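Local coordinates for probable 2-dehydro-3-deoxygalactonokinase DgoK1 (Sinorhizobium meliloti, PDB 3T69), which probably catalyses the ATP-dependent phosphorylation of 2-dehydro-3-deoxy-D-galactonate to its 6-phosphate, the second step in the breakdown of D-galactonate, at residues E128-L133 against A296-A301; N217-V222 against A238-T243; G150-W155 against F166-T171. All coordinates share one frame; numbering follows the deposited sequence.

Contact 1 of 3, residues E128-L133 against A296-A301; sequences EETQLL and AGLSAA
Leu-133 and Gly-297 bring helices 128-139 and 290-305 together, with 4.7 Å between their CA atoms, where the axes of the two short segments pass 7.2 Å apart and cross at 76°. This is a steep helix-helix crossing built on a glycine, in a protein assigned to the actin-like (ASKHA) kinase fold. Gly-297 has no side chain to hold the helices apart, and its CA approaches Thr-130 O at 3.1 Å in a nearly straight CA-H...O contact, 163° at the hydrogen; a CB at this place would collide with that oxygen. Beside the glycine, Thr-130 lays its methyl against the peptide that follows, CG2 lying 3.4 Å from Leu-298 N. With OG1 beside the backbone N (chi1 -61°), CG2 is the branch that faces helix 290-305, while the hydroxyl turns back along its own helix and donates to Glu-129 OE2, 2.9 Å from OG1, on the anti side and somewhat out of the carboxylate plane. The other carboxylate oxygen, OE1, is bonded to Gly-127 N, so Glu-129 is gripped at both oxygens. Replacing Thr-130 by glycine would probably open a gap over the Gly-297 to Leu-298 peptide and deprive Glu-129 OE2 of its hydroxyl donor. Leu-111 of strand 108-116 touches both Thr-130 and Ala-301 and so borders the crossing. One turn further along helix 128-139, Leu-133 reaches past the glycine carbonyl into the next turn of the helix, where its CG is 4.1 Å from Ala-300 CB and its CD2 4.4 Å from Ala-301 CB.

Contact 2 of 3, residues N217-V222 against A238-T243; sequences NLLFSV and AQLSGT
An antiparallel helix pair, helices 215-228 and 233-252 joined by a short connection, is held here by Leu-219 against Leu-240 and Thr-243 and by Val-222 against Gln-239. The axes of the two segments are 9.5 Å apart and their directions differ by 169°, a spacing bridged by side chains. Leu-219 CD2 meets Leu-240 CD1 at 3.6 Å, one methyl of each leucine doing the touching. The same CD2 lies 3.9 Å from Thr-243 CG2, which also reaches Leu-218 CB, so the threonine methyl sits against two successive leucines. Thr-243 can offer this methyl because its CG2 is anti to the backbone N (OG1 chi1 -60°), and its hydroxyl is turned to its own helix. There OG1 donates to Gln-239 O at 2.8 Å, coming from above the carbonyl plane; the carbonyl also accepts from Thr-243 N, so two donors of one residue grip it. The Gln-239 side chain runs alongside Val-222, the two pointing in opposing senses, with CD 4.0 Å from Val-222 CB. The amide nitrogen then reaches the backbone of the other helix through water: water 1 accepts from Gln-239 NE2 at 2.9 Å and donates to Ser-221 O at 3.0 Å. Leu-240 is backed by Phe-175 and Ile-178 of helix 171-181, and Ser-221 OG bonds to Pro-122 O of the second subunit. Apolar branches facing inward, a threonine hydroxyl folded back onto its own helix and a water joining the Gln-239 amide to the facing backbone together make up the packing of an alpha-alpha hairpin.

Contact 3 of 3, residues G150-W155 against F166-T171; sequences GTHSKW and FSTFMT
Trp-155 and Phe-169 meet on one face of the beta hairpin formed by strands 153-159 and 162-169. Ser-153 with Phe-169 and Trp-155 with Ser-167 are hydrogen-bonded antiparallel pairs. Ser-153 N reaches Phe-169 O at 2.7 Å in a straight bond of 176°, answered by Phe-169 N to Ser-153 O at 3.1 Å; Trp-155 N to Ser-167 O and Ser-167 N to Trp-155 O are both 3.0 Å. Followed outward, Trp-155 begins with CB 3.9 Å from Ser-167 O. Its CG stands beside the backbone N (chi1 -77°), which carries the indole over the hairpin face, and CD1 arrives 4.1 Å from Phe-169 CD2. Phe-169 turns its edge toward the face of the five-membered ring, an offset edge-to-face pair with planes at 77°. Beyond CD1, NE1 bonds to Glu-248 OE2, which also takes Ser-153 OG, while Glu-248 OE1 bonds to Thr-171 OG1; one carboxylate thus ties two residues of strand 153-159 to the first residue of helix 171-181 and helps fix the indole's rotation. On the other face, Lys-154 and Thr-168 run side by side in a non-hydrogen-bonded pair, their polar ends held by Val-124 O and Asp-123 OD1, and His-152 CB packs 3.7 Å from Thr-168 CG2, the histidine ring meeting Phe-220 of the second subunit. The hairpin lies beside strand 143-148, whose Leu-145 and Cys-147 touch the Trp-155 side chain, as do Ala-252 of helix 233-252 and Leu-278 of helix 268-280; strand 123-125 lies against the Lys-154 face, and helix 171-181 starts directly after Met-170.

How the contacts relate
From the N terminus, the chain first enters contact 1 at helix 128-139, but that contact closes only with helix 290-305, so its long loop encloses the other two. Contact 3 closes first, across the tight turn of its hairpin; contact 2 follows in series, pairing helices 215-228 and 233-252 before the chain returns. None of the loops cross. Contacts 1 and 3 touch, Glu-128 CD packing 3.8 Å from Lys-154 CD, which links the helix crossing to the six-stranded sheet. Contact 2 lies on the opposite side of the chain's centre from contact 1. Contacts 2 and 3 both touch the second subunit, so each takes part in the dimer interface.

Contact 1 of 3, residues E128-L133 against A296-A301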
ATOM      1  N   GLU B 128     -11.027 -19.224   5.531  1.00 44.04           N
ATOM      2  CA  GLU B 128     -11.382 -18.734   6.850  1.00 43.42           C
ATOM      3  C   GLU B 128     -12.782 -19.189   7.203  1.00 43.47           C
ATOM      4  O   GLU B 128     -13.175 -19.159   8.389  1.00 43.87           O
ATOM      5  CB  GLU B 128     -11.318 -17.182   6.862  1.00 44.26           C
ATOM      6  CG  GLU B 128      -9.904 -16.522   6.707  1.00 44.31           C
ATOM      7  CD  GLU B 128      -9.452 -16.341   5.280  1.00 47.93           C
ATOM      8  OE1 GLU B 128     -10.267 -16.571   4.360  1.00 51.58           O
ATOM      9  OE2 GLU B 128      -8.274 -15.972   5.048  1.00 47.15           O
ATOM     10  N   GLU B 129     -13.580 -19.580   6.210  1.00 43.23           N
ATOM     11  CA  GLU B 129     -14.914 -20.074   6.582  1.00 43.60           C
ATOM     12  C   GLU B 129     -14.760 -21.458   7.224  1.00 44.21           C
ATOM     13  O   GLU B 129     -15.565 -21.837   8.028  1.00 44.72           O
ATOM     14  CB  GLU B 129     -15.940 -20.109   5.426  1.00 42.80           C
ATOM     15  CG  GLU B 129     -15.788 -21.272   4.480  1.00 41.63           C
ATOM     16  CD  GLU B 129     -14.470 -21.177   3.776  1.00 45.21           C
ATOM     17  OE1 GLU B 129     -14.128 -20.030   3.413  1.00 48.82           O
ATOM     18  OE2 GLU B 129     -13.772 -22.197   3.608  1.00 42.79           O
ATOM     19  N   THR B 130     -13.726 -22.194   6.862  1.00 45.11           N
ATOM     20  CA  THR B 130     -13.507 -23.478   7.462  1.00 47.56           C
ATOM     21  C   THR B 130     -12.907 -23.408   8.886  1.00 48.88           C
ATOM     22  O   THR B 130     -13.232 -24.243   9.740  1.00 48.98           O
ATOM     23  CB  THR B 130     -12.689 -24.365   6.547  1.00 47.90           C
ATOM     24  OG1 THR B 130     -13.439 -24.547   5.333  1.00 47.64           O
ATOM     25  CG2 THR B 130     -12.448 -25.713   7.210  1.00 46.41           C
ATOM     26  N   GLN B 131     -12.090 -22.384   9.148  1.00 49.39           N
ATOM     27  CA  GLN B 131     -11.670 -22.115  10.507  1.00 49.38           C
ATOM     28  C   GLN B 131     -12.881 -21.638  11.282  1.00 49.34           C
ATOM     29  O   GLN B 131     -12.945 -21.771  12.484  1.00 49.71           O
ATOM     30  CB  GLN B 131     -10.523 -21.108  10.554  1.00 49.31           C
ATOM     31  CG  GLN B 131      -9.388 -21.406   9.546  1.00 50.48           C
ATOM     32  CD  GLN B 131      -8.259 -20.369   9.582  1.00 51.92           C
ATOM     33  OE1 GLN B 131      -8.419 -19.223   9.171  1.00 49.69           O
ATOM     34  NE2 GLN B 131      -7.106 -20.787  10.074  1.00 54.70           N
ATOM     35  N   LEU B 132     -13.871 -21.102  10.618  1.00 49.61           N
ATOM     36  CA  LEU B 132     -15.041 -20.691  11.390  1.00 51.07           C
ATOM     37  C   LEU B 132     -16.017 -21.830  11.614  1.00 52.16           C
ATOM     38  O   LEU B 132     -16.797 -21.826  12.581  1.00 52.86           O
ATOM     39  CB  LEU B 132     -15.758 -19.515  10.741  1.00 50.76           C
ATOM     40  CG  LEU B 132     -15.081 -18.153  10.802  1.00 50.57           C
ATOM     41  CD1 LEU B 132     -15.762 -17.220   9.806  1.00 52.25           C
ATOM     42  CD2 LEU B 132     -15.136 -17.576  12.202  1.00 50.27           C
ATOM     43  N   LEU B 133     -15.999 -22.804  10.713  1.00 53.22           N
ATOM     44  CA  LEU B 133     -16.824 -23.996  10.899  1.00 53.85           C
ATOM     45  C   LEU B 133     -16.262 -24.668  12.153  1.00 54.59           C
ATOM     46  O   LEU B 133     -17.007 -25.022  13.071  1.00 53.73           O
ATOM     47  CB  LEU B 133     -16.738 -24.925   9.682  1.00 53.23           C
ATOM     48  CG  LEU B 133     -17.348 -26.324   9.799  1.00 51.00           C
ATOM     49  CD1 LEU B 133     -18.833 -26.293  10.063  1.00 46.56           C
ATOM     50  CD2 LEU B 133     -17.003 -27.080   8.541  1.00 49.19           C
ATOM     51  N   ALA B 296     -10.374 -28.631  12.733  1.00 45.16           N
ATOM     52  CA  ALA B 296     -11.688 -28.890  13.253  1.00 44.60           C
ATOM     53  C   ALA B 296     -12.764 -28.640  12.217  1.00 44.62           C
ATOM     54  O   ALA B 296     -13.802 -29.313  12.219  1.00 45.44           O
ATOM     55  CB  ALA B 296     -11.941 -28.071  14.475  1.00 43.39           C
ATOM     56  N   GLY B 297     -12.544 -27.644  11.360  1.00 44.23           N
ATOM     57  CA  GLY B 297     -13.517 -27.266  10.372  1.00 43.16           C
ATOM     58  C   GLY B 297     -13.482 -28.323   9.291  1.00 43.75           C
ATOM     59  O   GLY B 297     -14.531 -28.785   8.856  1.00 44.00           O
ATOM     60  N   LEU B 298     -12.294 -28.736   8.865  1.00 43.28           N
ATOM     61  CA  LEU B 298     -12.234 -29.838   7.943  1.00 45.04           C
ATOM     62  C   LEU B 298     -12.796 -31.140   8.565  1.00 46.20           C
ATOM     63  O   LEU B 298     -13.329 -31.990   7.852  1.00 47.16           O
ATOM     64  CB  LEU B 298     -10.821 -30.072   7.402  1.00 44.56           C
ATOM     65  CG  LEU B 298     -10.047 -28.939   6.723  1.00 45.55           C
ATOM     66  CD1 LEU B 298      -8.591 -29.060   7.060  1.00 45.98           C
ATOM     67  CD2 LEU B 298     -10.197 -28.952   5.238  1.00 48.39           C
ATOM     68  N   SER B 299     -12.678 -31.319   9.879  1.00 47.35           N
ATOM     69  CA  SER B 299     -13.237 -32.535  10.502  1.00 47.49           C
ATOM     70  C   SER B 299     -14.782 -32.542  10.464  1.00 46.87           C
ATOM     71  O   SER B 299     -15.405 -33.532  10.071  1.00 46.36           O
ATOM     72  CB  SER B 299     -12.648 -32.779  11.920  1.00 47.86           C
ATOM     73  OG  SER B 299     -13.524 -33.551  12.745  1.00 47.61           O
ATOM     74  N   ALA B 300     -15.400 -31.428  10.817  1.00 47.08           N
ATOM     75  CA  ALA B 300     -16.857 -31.394  10.815  1.00 48.31           C
ATOM     76  C   ALA B 300     -17.449 -31.642   9.408  1.00 49.19           C
ATOM     77  O   ALA B 300     -18.562 -32.178   9.289  1.00 50.51           O
ATOM     78  CB  ALA B 300     -17.355 -30.109  11.404  1.00 47.77           C
ATOM     79  N   ALA B 301     -16.695 -31.276   8.363  1.00 48.36           N
ATOM     80  CA  ALA B 301     -17.113 -31.505   6.988  1.00 48.09           C
ATOM     81  C   ALA B 301     -16.943 -32.957   6.602  1.00 47.37           C
ATOM     82  O   ALA B 301     -17.885 -33.559   6.102  1.00 48.47           O
ATOM     83  CB  ALA B 301     -16.376 -30.539   5.958  1.00 47.67           C
TER

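Contact 2 of 3, residues N217-V222 against A238-T243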
ATOM      1  N   ASN B 217       0.818   9.420   4.710  1.00 36.81           N
ATOM      2  CA  ASN B 217       1.854  10.279   5.209  1.00 37.37           C
ATOM      3  C   ASN B 217       2.725   9.524   6.224  1.00 37.77           C
ATOM      4  O   ASN B 217       3.960   9.450   6.080  1.00 36.60           O
ATOM      5  CB  ASN B 217       1.251  11.532   5.818  1.00 37.32           C
ATOM      6  CG  ASN B 217       2.235  12.305   6.645  1.00 37.28           C
ATOM      7  OD1 ASN B 217       3.234  12.816   6.146  1.00 43.22           O
ATOM      8  ND2 ASN B 217       1.979  12.377   7.915  1.00 37.55           N
ATOM      9  N   LEU B 218       2.065   8.931   7.224  1.00 38.79           N
ATOM     10  CA  LEU B 218       2.781   8.116   8.249  1.00 39.49           C
ATOM     11  C   LEU B 218       3.722   7.114   7.613  1.00 39.92           C
ATOM     12  O   LEU B 218       4.881   7.020   8.025  1.00 40.93           O
ATOM     13  CB  LEU B 218       1.815   7.425   9.200  1.00 38.51           C
ATOM     14  CG  LEU B 218       1.035   8.458  10.053  1.00 38.13           C
ATOM     15  CD1 LEU B 218      -0.280   7.917  10.661  1.00 35.57           C
ATOM     16  CD2 LEU B 218       1.923   9.100  11.117  1.00 31.32           C
ATOM     17  N   LEU B 219       3.265   6.448   6.554  1.00 39.73           N
ATOM     18  CA  LEU B 219       4.129   5.514   5.843  1.00 40.41           C
ATOM     19  C   LEU B 219       5.351   6.206   5.247  1.00 40.82           C
ATOM     20  O   LEU B 219       6.460   5.664   5.299  1.00 40.81           O
ATOM     21  CB  LEU B 219       3.363   4.784   4.750  1.00 40.86           C
ATOM     22  CG  LEU B 219       2.233   3.849   5.211  1.00 42.09           C
ATOM     23  CD1 LEU B 219       1.346   3.408   4.056  1.00 42.01           C
ATOM     24  CD2 LEU B 219       2.822   2.645   5.896  1.00 42.58           C
ATOM     25  N   PHE B 220       5.180   7.425   4.728  1.00 40.56           N
ATOM     26  CA  PHE B 220       6.328   8.069   4.170  1.00 40.31           C
ATOM     27  C   PHE B 220       7.345   8.404   5.246  1.00 40.50           C
ATOM     28  O   PHE B 220       8.545   8.274   5.028  1.00 39.77           O
ATOM     29  CB  PHE B 220       5.981   9.288   3.318  1.00 40.06           C
ATOM     30  CG  PHE B 220       7.194   9.905   2.684  1.00 38.70           C
ATOM     31  CD1 PHE B 220       7.857   9.244   1.678  1.00 37.96           C
ATOM     32  CD2 PHE B 220       7.724  11.100   3.171  1.00 37.78           C
ATOM     33  CE1 PHE B 220       9.024   9.779   1.086  1.00 38.94           C
ATOM     34  CE2 PHE B 220       8.854  11.652   2.588  1.00 40.00           C
ATOM     35  CZ  PHE B 220       9.518  10.975   1.538  1.00 38.18           C
ATOM     36  N   SER B 221       6.859   8.724   6.417  1.00 41.78           N
ATOM     37  CA  SER B 221       7.678   9.081   7.537  1.00 42.72           C
ATOM     38  C   SER B 221       8.625   7.996   7.963  1.00 43.63           C
ATOM     39  O   SER B 221       9.648   8.280   8.493  1.00 43.94           O
ATOM     40  CB  SER B 221       6.817   9.557   8.681  1.00 42.46           C
ATOM     41  OG  SER B 221       6.479  10.908   8.476  1.00 43.73           O
ATOM     42  N   VAL B 222       8.305   6.741   7.770  1.00 43.95           N
ATOM     43  CA  VAL B 222       9.300   5.786   8.140  1.00 44.27           C
ATOM     44  C   VAL B 222      10.545   6.002   7.290  1.00 44.97           C
ATOM     45  O   VAL B 222      11.616   5.907   7.790  1.00 45.81           O
ATOM     46  CB  VAL B 222       8.808   4.319   8.180  1.00 44.55           C
ATOM     47  CG1 VAL B 222       7.341   4.214   8.246  1.00 43.16           C
ATOM     48  CG2 VAL B 222       9.384   3.523   7.117  1.00 43.08           C
ATOM     49  N   ALA B 238       8.881  -2.142  12.267  1.00 48.04           N
ATOM     50  CA  ALA B 238       7.880  -2.160  13.296  1.00 47.23           C
ATOM     51  C   ALA B 238       6.866  -1.082  13.043  1.00 46.31           C
ATOM     52  O   ALA B 238       5.666  -1.330  13.114  1.00 46.50           O
ATOM     53  CB  ALA B 238       8.538  -1.958  14.673  1.00 47.32           C
ATOM     54  N   GLN B 239       7.370   0.128  12.803  1.00 45.88           N
ATOM     55  CA  GLN B 239       6.575   1.303  12.413  1.00 45.52           C
ATOM     56  C   GLN B 239       5.685   0.956  11.207  1.00 44.68           C
ATOM     57  O   GLN B 239       4.445   1.143  11.234  1.00 44.38           O
ATOM     58  CB  GLN B 239       7.536   2.394  12.008  1.00 45.87           C
ATOM     59  CG  GLN B 239       7.139   3.775  12.397  1.00 49.77           C
ATOM     60  CD  GLN B 239       8.269   4.765  12.120  1.00 55.11           C
ATOM     61  OE1 GLN B 239       9.461   4.388  12.113  1.00 55.75           O
ATOM     62  NE2 GLN B 239       7.906   6.048  11.919  1.00 55.98           N
ATOM     63  N   LEU B 240       6.323   0.408  10.170  1.00 43.30           N
ATOM     64  CA  LEU B 240       5.589  -0.099   9.028  1.00 43.33           C
ATOM     65  C   LEU B 240       4.465  -1.066   9.402  1.00 43.88           C
ATOM     66  O   LEU B 240       3.308  -0.864   8.976  1.00 43.92           O
ATOM     67  CB  LEU B 240       6.508  -0.762   8.006  1.00 43.03           C
ATOM     68  CG  LEU B 240       5.777  -1.299   6.768  1.00 40.83           C
ATOM     69  CD1 LEU B 240       5.006  -0.217   6.057  1.00 42.91           C
ATOM     70  CD2 LEU B 240       6.787  -1.837   5.792  1.00 39.62           C
ATOM     71  N   SER B 241       4.794  -2.116  10.163  1.00 43.11           N
ATOM     72  CA  SER B 241       3.802  -3.092  10.490  1.00 42.53           C
ATOM     73  C   SER B 241       2.753  -2.419  11.343  1.00 42.22           C
ATOM     74  O   SER B 241       1.540  -2.564  11.104  1.00 42.70           O
ATOM     75  CB  SER B 241       4.424  -4.244  11.242  1.00 43.35           C
ATOM     76  OG  SER B 241       3.395  -5.160  11.580  1.00 46.04           O
ATOM     77  N   GLY B 242       3.217  -1.632  12.304  1.00 40.80           N
ATOM     78  CA  GLY B 242       2.331  -1.002  13.207  1.00 40.04           C
ATOM     79  C   GLY B 242       1.347  -0.098  12.536  1.00 40.90           C
ATOM     80  O   GLY B 242       0.161  -0.038  12.957  1.00 42.09           O
ATOM     81  N   THR B 243       1.800   0.621  11.499  1.00 40.13           N
ATOM     82  CA  THR B 243       0.928   1.601  10.822  1.00 39.08           C
ATOM     83  C   THR B 243      -0.233   0.908  10.143  1.00 38.32           C
ATOM     84  O   THR B 243      -1.435   1.283  10.309  1.00 38.23           O
ATOM     85  CB  THR B 243       1.711   2.467   9.763  1.00 40.11           C
ATOM     86  OG1 THR B 243       2.777   3.199  10.411  1.00 40.43           O
ATOM     87  CG2 THR B 243       0.767   3.423   9.065  1.00 36.91           C
TER
HETATM   88  O   HOH W   1       9.676   8.269  11.500  1.00 34.75           O

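Contact 3 of 3, residues G150-W155 against F166-T171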
ATOM      1  N   GLY B 150      -3.630 -12.329   8.757  1.00 45.19           N
ATOM      2  CA  GLY B 150      -2.926 -13.055   7.657  1.00 43.85           C
ATOM      3  C   GLY B 150      -2.620 -12.113   6.467  1.00 43.65           C
ATOM      4  O   GLY B 150      -2.808 -10.923   6.568  1.00 42.72           O
ATOM      5  N   THR B 151      -2.142 -12.627   5.335  1.00 43.63           N
ATOM      6  CA  THR B 151      -2.077 -11.817   4.112  1.00 44.33           C
ATOM      7  C   THR B 151      -3.296 -10.902   3.939  1.00 44.77           C
ATOM      8  O   THR B 151      -3.145  -9.720   3.652  1.00 44.68           O
ATOM      9  CB  THR B 151      -2.044 -12.693   2.878  1.00 44.08           C
ATOM     10  OG1 THR B 151      -0.982 -13.632   3.011  1.00 46.92           O
ATOM     11  CG2 THR B 151      -1.782 -11.863   1.677  1.00 43.30           C
ATOM     12  N   HIS B 152      -4.497 -11.475   4.069  1.00 45.17           N
ATOM     13  CA  HIS B 152      -5.741 -10.727   4.041  1.00 45.99           C
ATOM     14  C   HIS B 152      -6.434 -10.927   5.402  1.00 46.44           C
ATOM     15  O   HIS B 152      -6.681 -12.040   5.826  1.00 47.04           O
ATOM     16  CB  HIS B 152      -6.687 -11.200   2.917  1.00 45.79           C
ATOM     17  CG  HIS B 152      -6.157 -11.018   1.517  1.00 46.00           C
ATOM     18  ND1 HIS B 152      -6.650 -11.738   0.444  1.00 44.80           N
ATOM     19  CD2 HIS B 152      -5.204 -10.201   1.010  1.00 46.03           C
ATOM     20  CE1 HIS B 152      -6.017 -11.377  -0.660  1.00 46.34           C
ATOM     21  NE2 HIS B 152      -5.118 -10.463  -0.342  1.00 48.52           N
ATOM     22  N   SER B 153      -6.746  -9.865   6.112  1.00 46.21           N
ATOM     23  CA  SER B 153      -7.165 -10.090   7.474  1.00 46.44           C
ATOM     24  C   SER B 153      -8.683 -10.029   7.544  1.00 45.44           C
ATOM     25  O   SER B 153      -9.289  -9.070   7.124  1.00 45.88           O
ATOM     26  CB  SER B 153      -6.481  -9.088   8.405  1.00 46.59           C
ATOM     27  OG  SER B 153      -7.130  -9.092   9.658  1.00 49.51           O
ATOM     28  N   LYS B 154      -9.322 -11.060   8.046  1.00 44.19           N
ATOM     29  CA  LYS B 154     -10.767 -11.019   8.035  1.00 43.38           C
ATOM     30  C   LYS B 154     -11.389 -10.565   9.372  1.00 43.63           C
ATOM     31  O   LYS B 154     -10.924 -10.975  10.444  1.00 44.76           O
ATOM     32  CB  LYS B 154     -11.288 -12.374   7.558  1.00 42.75           C
ATOM     33  CG  LYS B 154     -11.651 -12.383   6.076  1.00 40.03           C
ATOM     34  CD  LYS B 154     -10.561 -12.715   5.098  1.00 34.57           C
ATOM     35  CE  LYS B 154     -10.941 -11.986   3.854  1.00 35.35           C
ATOM     36  NZ  LYS B 154     -10.366 -12.430   2.574  1.00 40.29           N
ATOM     37  N   TRP B 155     -12.402  -9.710   9.326  1.00 43.35           N
ATOM     38  CA  TRP B 155     -13.162  -9.352  10.541  1.00 44.51           C
ATOM     39  C   TRP B 155     -14.620  -9.786  10.384  1.00 45.15           C
ATOM     40  O   TRP B 155     -15.321  -9.287   9.516  1.00 44.86           O
ATOM     41  CB  TRP B 155     -13.061  -7.855  10.859  1.00 44.26           C
ATOM     42  CG  TRP B 155     -11.693  -7.483  11.509  1.00 45.64           C
ATOM     43  CD1 TRP B 155     -10.452  -7.564  10.929  1.00 44.91           C
ATOM     44  CD2 TRP B 155     -11.476  -6.987  12.830  1.00 43.72           C
ATOM     45  NE1 TRP B 155      -9.482  -7.160  11.802  1.00 43.87           N
ATOM     46  CE2 TRP B 155     -10.082  -6.796  12.979  1.00 45.39           C
ATOM     47  CE3 TRP B 155     -12.317  -6.714  13.910  1.00 43.43           C
ATOM     48  CZ2 TRP B 155      -9.511  -6.335  14.176  1.00 45.94           C
ATOM     49  CZ3 TRP B 155     -11.767  -6.257  15.092  1.00 45.30           C
ATOM     50  CH2 TRP B 155     -10.368  -6.057  15.216  1.00 46.07           C
ATOM     51  N   PHE B 166     -18.897  -9.695   6.902  1.00 44.52           N
ATOM     52  CA  PHE B 166     -17.494  -9.574   7.198  1.00 42.80           C
ATOM     53  C   PHE B 166     -16.747  -8.517   6.377  1.00 42.76           C
ATOM     54  O   PHE B 166     -17.305  -7.971   5.420  1.00 43.37           O
ATOM     55  CB  PHE B 166     -16.849 -10.922   7.027  1.00 42.59           C
ATOM     56  CG  PHE B 166     -16.897 -11.443   5.641  1.00 41.67           C
ATOM     57  CD1 PHE B 166     -18.051 -12.069   5.155  1.00 40.00           C
ATOM     58  CD2 PHE B 166     -15.768 -11.365   4.828  1.00 39.39           C
ATOM     59  CE1 PHE B 166     -18.080 -12.608   3.854  1.00 39.53           C
ATOM     60  CE2 PHE B 166     -15.776 -11.883   3.528  1.00 40.41           C
ATOM     61  CZ  PHE B 166     -16.938 -12.514   3.030  1.00 39.58           C
ATOM     62  N   SER B 167     -15.489  -8.262   6.742  1.00 41.45           N
ATOM     63  CA  SER B 167     -14.662  -7.245   6.124  1.00 41.10           C
ATOM     64  C   SER B 167     -13.198  -7.681   5.958  1.00 41.29           C
ATOM     65  O   SER B 167     -12.518  -7.960   6.950  1.00 41.46           O
ATOM     66  CB  SER B 167     -14.662  -6.008   7.019  1.00 41.37           C
ATOM     67  OG  SER B 167     -15.899  -5.308   6.933  1.00 41.84           O
ATOM     68  N   THR B 168     -12.691  -7.728   4.727  1.00 40.40           N
ATOM     69  CA  THR B 168     -11.266  -7.936   4.523  1.00 39.58           C
ATOM     70  C   THR B 168     -10.519  -6.628   4.694  1.00 40.35           C
ATOM     71  O   THR B 168     -11.078  -5.530   4.429  1.00 41.85           O
ATOM     72  CB  THR B 168     -11.026  -8.417   3.147  1.00 39.50           C
ATOM     73  OG1 THR B 168     -11.871  -9.544   2.934  1.00 40.32           O
ATOM     74  CG2 THR B 168      -9.555  -8.842   2.922  1.00 38.17           C
ATOM     75  N   PHE B 169      -9.272  -6.734   5.150  1.00 39.09           N
ATOM     76  CA  PHE B 169      -8.324  -5.650   5.173  1.00 37.91           C
ATOM     77  C   PHE B 169      -7.074  -6.288   4.667  1.00 38.21           C
ATOM     78  O   PHE B 169      -6.700  -7.359   5.139  1.00 38.70           O
ATOM     79  CB  PHE B 169      -8.130  -5.157   6.593  1.00 37.64           C
ATOM     80  CG  PHE B 169      -9.283  -4.326   7.123  1.00 36.91           C
ATOM     81  CD1 PHE B 169      -9.299  -2.961   6.963  1.00 34.29           C
ATOM     82  CD2 PHE B 169     -10.345  -4.923   7.797  1.00 35.75           C
ATOM     83  CE1 PHE B 169     -10.348  -2.193   7.451  1.00 34.94           C
ATOM     84  CE2 PHE B 169     -11.384  -4.173   8.284  1.00 34.59           C
ATOM     85  CZ  PHE B 169     -11.375  -2.778   8.106  1.00 36.27           C
ATOM     86  N   MET B 170      -6.420  -5.684   3.687  1.00 38.52           N
ATOM     87  CA  MET B 170      -5.338  -6.399   2.995  1.00 38.47           C
ATOM     88  C   MET B 170      -3.972  -6.084   3.598  1.00 39.94           C
ATOM     89  O   MET B 170      -2.965  -5.949   2.882  1.00 40.31           O
ATOM     90  CB  MET B 170      -5.394  -6.234   1.458  1.00 37.59           C
ATOM     91  CG  MET B 170      -5.528  -4.804   0.862  1.00 35.67           C
ATOM     92  SD  MET B 170      -5.706  -4.839  -0.956  1.00 26.83           S
ATOM     93  CE  MET B 170      -4.060  -5.297  -1.444  1.00 28.34           C
ATOM     94  N   THR B 171      -3.942  -6.029   4.937  1.00 40.59           N
ATOM     95  CA  THR B 171      -2.775  -5.530   5.666  1.00 40.85           C
ATOM     96  C   THR B 171      -1.535  -6.377   5.436  1.00 39.70           C
ATOM     97  O   THR B 171      -0.474  -5.853   5.179  1.00 40.34           O
ATOM     98  CB  THR B 171      -3.082  -5.280   7.197  1.00 41.26           C
ATOM     99  OG1 THR B 171      -3.382  -6.497   7.804  1.00 43.85           O
ATOM    100  CG2 THR B 171      -4.341  -4.401   7.398  1.00 41.99           C
TER